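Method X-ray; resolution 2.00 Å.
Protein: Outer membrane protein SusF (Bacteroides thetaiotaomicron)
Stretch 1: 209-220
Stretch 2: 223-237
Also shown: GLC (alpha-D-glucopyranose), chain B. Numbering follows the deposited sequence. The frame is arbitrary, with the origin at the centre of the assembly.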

# COMPACT_ATOMS: atom_id res chain seq x y z
N LYS A 209 -19.98 22.85 -7.41
CA LYS A 209 -18.53 22.75 -7.35
C LYS A 209 -18.05 21.45 -6.78
O LYS A 209 -16.90 21.34 -6.44
N ALA A 210 -18.95 20.47 -6.63
CA ALA A 210 -18.59 19.16 -6.09
C ALA A 210 -17.52 18.44 -6.86
O ALA A 210 -17.58 18.37 -8.09
N LEU A 211 -16.69 17.71 -6.14
CA LEU A 211 -15.97 16.62 -6.71
C LEU A 211 -16.58 15.31 -6.23
O LEU A 211 -16.87 15.15 -5.04
N GLY A 212 -16.67 14.34 -7.12
CA GLY A 212 -17.34 13.07 -6.76
C GLY A 212 -17.06 11.98 -7.73
O GLY A 212 -15.93 11.83 -8.17
N SER A 213 -18.02 11.11 -7.95
CA SER A 213 -17.80 10.03 -8.90
C SER A 213 -18.64 10.23 -10.14
O SER A 213 -19.54 11.08 -10.16
N SER A 214 -18.30 9.50 -11.21
CA SER A 214 -19.08 9.53 -12.43
C SER A 214 -20.52 9.08 -12.19
O SER A 214 -21.44 9.62 -12.77
N VAL A 215 -20.67 7.98 -11.46
CA VAL A 215 -21.97 7.40 -11.16
C VAL A 215 -22.42 7.80 -9.75
O VAL A 215 -21.66 7.65 -8.79
N ASP A 216 -23.64 8.33 -9.63
CA ASP A 216 -24.20 8.65 -8.31
C ASP A 216 -24.38 7.39 -7.47
O ASP A 216 -24.94 6.42 -7.92
N GLY A 217 -23.70 7.34 -6.33
CA GLY A 217 -23.81 6.21 -5.43
C GLY A 217 -22.78 5.14 -5.71
O GLY A 217 -22.89 4.03 -5.21
N ASP A 218 -21.80 5.45 -6.57
CA ASP A 218 -20.68 4.51 -6.86
C ASP A 218 -20.23 3.81 -5.57
O ASP A 218 -19.86 4.46 -4.59
N ASP A 219 -20.17 2.48 -5.60
CA ASP A 219 -19.77 1.74 -4.41
C ASP A 219 -18.54 0.92 -4.63
O ASP A 219 -18.27 -0.01 -3.91
N SER A 220 -17.72 1.34 -5.58
CA SER A 220 -16.53 0.56 -5.95
C SER A 220 -15.44 0.65 -4.88
O SER A 220 -14.61 -0.23 -4.77
N ASN A 223 -11.91 4.50 -7.44
CA ASN A 223 -12.30 4.96 -8.76
C ASN A 223 -11.80 6.37 -9.06
O ASN A 223 -11.12 6.98 -8.25
N PHE A 224 -12.23 6.91 -10.19
CA PHE A 224 -11.85 8.24 -10.60
C PHE A 224 -12.73 9.27 -9.93
O PHE A 224 -13.92 9.04 -9.75
N VAL A 225 -12.18 10.45 -9.73
CA VAL A 225 -12.98 11.60 -9.33
C VAL A 225 -13.46 12.36 -10.53
O VAL A 225 -12.67 12.72 -11.39
N SER A 226 -14.70 12.82 -10.48
CA SER A 226 -15.26 13.62 -11.53
C SER A 226 -15.53 15.05 -11.03
O SER A 226 -15.85 15.26 -9.85
N TRP A 227 -15.36 16.03 -11.92
CA TRP A 227 -15.65 17.40 -11.60
C TRP A 227 -16.74 17.95 -12.45
O TRP A 227 -16.93 19.16 -12.53
N THR A 228 -17.45 17.07 -13.14
CA THR A 228 -18.49 17.51 -14.04
C THR A 228 -19.84 16.86 -13.75
O THR A 228 -20.01 15.68 -13.98
N ASN A 229 -20.75 17.62 -13.17
CA ASN A 229 -21.99 17.06 -12.61
C ASN A 229 -21.77 15.86 -11.71
O ASN A 229 -22.42 14.83 -11.89
N ALA A 230 -20.79 15.94 -10.81
CA ALA A 230 -20.34 14.79 -10.06
C ALA A 230 -21.48 14.21 -9.23
O ALA A 230 -22.29 14.95 -8.70
N GLY A 231 -21.58 12.88 -9.24
CA GLY A 231 -22.40 12.13 -8.30
C GLY A 231 -21.74 11.95 -6.95
O GLY A 231 -20.52 12.09 -6.83
N ALA A 232 -22.51 11.46 -5.98
CA ALA A 232 -21.99 11.10 -4.68
C ALA A 232 -21.26 9.76 -4.69
O ALA A 232 -21.62 8.83 -5.44
N ILE A 233 -20.15 9.70 -3.96
CA ILE A 233 -19.46 8.47 -3.77
C ILE A 233 -20.09 7.75 -2.58
O ILE A 233 -20.41 8.38 -1.54
N ASN A 234 -20.22 6.43 -2.68
CA ASN A 234 -20.66 5.66 -1.53
C ASN A 234 -19.50 4.97 -0.81
O ASN A 234 -18.63 4.39 -1.43
N THR A 235 -19.49 5.01 0.53
CA THR A 235 -18.38 4.38 1.27
C THR A 235 -18.31 2.88 1.06
O THR A 235 -17.25 2.29 1.20
N ALA A 236 -19.45 2.25 0.75
CA ALA A 236 -19.52 0.77 0.63
C ALA A 236 -19.23 0.02 1.95
O ALA A 236 -19.79 -1.06 2.19
N LEU A 237 -18.55 0.68 2.86
CA LEU A 237 -18.25 0.11 4.16
C LEU A 237 -18.87 0.95 5.24
O LEU A 237 -19.23 2.10 5.01

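Backbone pairing fixes the frame in which the side chains pack. Gly212 and Ser226 form an antiparallel pair, with Gly212 N to Ser226 O at 3.0 Å and Ser226 N to Gly212 O at 2.8 Å, the N-H...O angles being 162° and 163°. Ser213 pairs likewise with Gly231 (Ser213 N to Gly231 O and Gly231 N to Ser213 O, both 2.9 Å). Neither glycine has room for a side chain: an ideal CB on Gly212 would lie 2.0 Å from Gly231 O, and an ideal CB on Gly231 would clash with Asp216 CA.

Apolar contact is modest. Leu211 (m, t) sets CB 3.7 Å from CG1 of Val225 (t) and CD2 3.7 Å from CB of Trp227, whose ring leads away. Ala230 points toward stretch 1, its CB 3.3 Å from Gly212 N. Nearby, a water donates to Ala210 O (2.8 Å) and accepts from Ala230 N (3.1 Å); a second accepts from Ser214 N (3.0 Å) and donates to Phe224 O (2.6 Å).

Two carboxylates, of Asp216 and Asp218, satisfy several of the remaining donors. Asp216 (t) receives Ala232 N on OD1 at 2.7 Å, with an angle of 161°; the same OD1 accepts glucose O2 at 2.7 Å, while Asp216 OD2 accepts glucose O3 at 2.6 Å. One side chain therefore joins the sugar to stretch 2. Ala232 O is in turn taken by Gly217 N (2.7 Å), and Ser213 OG (p) donates to Val215 O at 2.7 Å.

Asp218 (t) is buried, and both its oxygens are engaged: OD1 accepts Asn223 ND2 at 2.8 Å, whereas OD2 accepts Ser220 N at 2.6 Å and Ser220 OG at 2.9 Å. Asn234 (t) points toward stretch 1; its N reaches Asp218 O at 2.8 Å, its OD1 accepts Ala236 N at 2.7 Å, and its ND2 is satisfied elsewhere in the structure.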

# COMPACT_ATOMS: atom_id res chain seq x y z
CB LYS A 209 -17.91 23.95 -6.61
CG LYS A 209 -18.33 25.27 -7.14
CD LYS A 209 -17.33 26.39 -6.80
CE LYS A 209 -17.58 27.60 -7.70
NZ LYS A 209 -17.33 28.88 -6.98
CB ALA A 210 -19.82 18.27 -6.00
CB LEU A 211 -14.50 16.67 -6.30
CG LEU A 211 -13.83 18.04 -6.56
CD1 LEU A 211 -12.50 18.08 -5.88
CD2 LEU A 211 -13.66 18.28 -8.08
CB SER A 213 -18.08 8.67 -8.29
OG SER A 213 -19.40 8.62 -7.80
CB SER A 214 -18.44 8.64 -13.47
OG SER A 214 -17.89 9.44 -14.46
CB VAL A 215 -21.88 5.85 -11.22
CG1 VAL A 215 -23.16 5.21 -10.70
CG2 VAL A 215 -21.55 5.40 -12.67
CB ASP A 216 -25.52 9.43 -8.44
CG ASP A 216 -25.95 10.09 -7.12
OD1 ASP A 216 -25.08 10.56 -6.35
OD2 ASP A 216 -27.17 10.10 -6.83
CB ASP A 218 -19.50 5.27 -7.45
CG ASP A 218 -18.32 4.36 -7.83
OD1 ASP A 218 -17.68 4.62 -8.86
OD2 ASP A 218 -17.93 3.51 -7.01
CB ASP A 219 -20.94 0.88 -3.84
CG ASP A 219 -21.45 -0.17 -4.84
OD1 ASP A 219 -20.85 -0.32 -5.93
OD2 ASP A 219 -22.49 -0.82 -4.54
CB SER A 220 -15.97 1.03 -7.29
OG SER A 220 -15.30 2.28 -7.12
CB ASN A 223 -13.81 4.91 -8.90
CG ASN A 223 -14.23 4.57 -10.33
OD1 ASN A 223 -13.46 4.74 -11.28
ND2 ASN A 223 -15.46 4.12 -10.48
CB PHE A 224 -11.97 8.37 -12.14
CG PHE A 224 -10.84 7.71 -12.89
CD1 PHE A 224 -9.55 8.18 -12.78
CD2 PHE A 224 -11.06 6.52 -13.61
CE1 PHE A 224 -8.48 7.50 -13.38
CE2 PHE A 224 -10.02 5.89 -14.30
CZ PHE A 224 -8.74 6.41 -14.23
CB VAL A 225 -12.15 12.53 -8.44
CG1 VAL A 225 -12.95 13.80 -8.08
CG2 VAL A 225 -11.70 11.79 -7.21
CB SER A 226 -16.58 12.99 -11.98
OG SER A 226 -17.31 13.92 -12.76
CB TRP A 227 -14.39 18.29 -11.74
CG TRP A 227 -13.69 18.16 -13.07
CD1 TRP A 227 -13.94 18.87 -14.21
CD2 TRP A 227 -12.57 17.33 -13.34
NE1 TRP A 227 -13.05 18.51 -15.19
CE2 TRP A 227 -12.18 17.59 -14.67
CE3 TRP A 227 -11.88 16.35 -12.61
CZ2 TRP A 227 -11.13 16.94 -15.27
CZ3 TRP A 227 -10.84 15.73 -13.19
CH2 TRP A 227 -10.52 15.97 -14.56
CB THR A 228 -18.13 17.26 -15.53
OG1 THR A 228 -16.75 17.63 -15.76
CG2 THR A 228 -19.04 18.12 -16.43
CB ASN A 229 -22.94 16.64 -13.73
CG ASN A 229 -23.69 17.80 -14.32
OD1 ASN A 229 -23.38 18.27 -15.42
ND2 ASN A 229 -24.66 18.32 -13.56
CB ALA A 230 -19.17 15.15 -9.16
CB ALA A 232 -23.12 11.12 -3.63
CB ILE A 233 -17.98 8.70 -3.49
CG1 ILE A 233 -17.31 9.51 -4.64
CG2 ILE A 233 -17.28 7.38 -3.20
CD1 ILE A 233 -15.97 10.12 -4.27
CB ASN A 234 -21.75 4.64 -1.93
CG ASN A 234 -22.41 4.03 -0.73
OD1 ASN A 234 -21.87 3.10 -0.16
ND2 ASN A 234 -23.34 4.76 -0.15
CB THR A 235 -18.42 4.67 2.78
OG1 THR A 235 -19.68 4.23 3.33
CG2 THR A 235 -18.30 6.11 3.00
CB ALA A 236 -18.62 0.24 -0.50
CB LEU A 237 -16.74 0.05 4.37
CG LEU A 237 -15.95 -0.64 3.25
CD1 LEU A 237 -14.50 -0.14 3.24
CD2 LEU A 237 -16.02 -2.18 3.39
C1 GLC B . -26.58 12.50 -2.22
C2 GLC B . -26.68 11.50 -3.33
C3 GLC B . -28.09 10.98 -3.47
C4 GLC B . -28.65 10.54 -2.12
C5 GLC B . -28.23 11.21 -1.03
C6 GLC B . -28.77 10.78 0.31
O2 GLC B . -26.28 12.15 -4.55
O3 GLC B . -28.08 9.92 -4.41
O4 GLC B . -30.06 10.21 -2.06
O5 GLC B . -26.95 11.89 -1.00
O6 GLC B . -27.95 9.71 0.78
O HOH W 1 -19.46 18.68 -10.14
O HOH W 2 -15.83 7.83 -10.97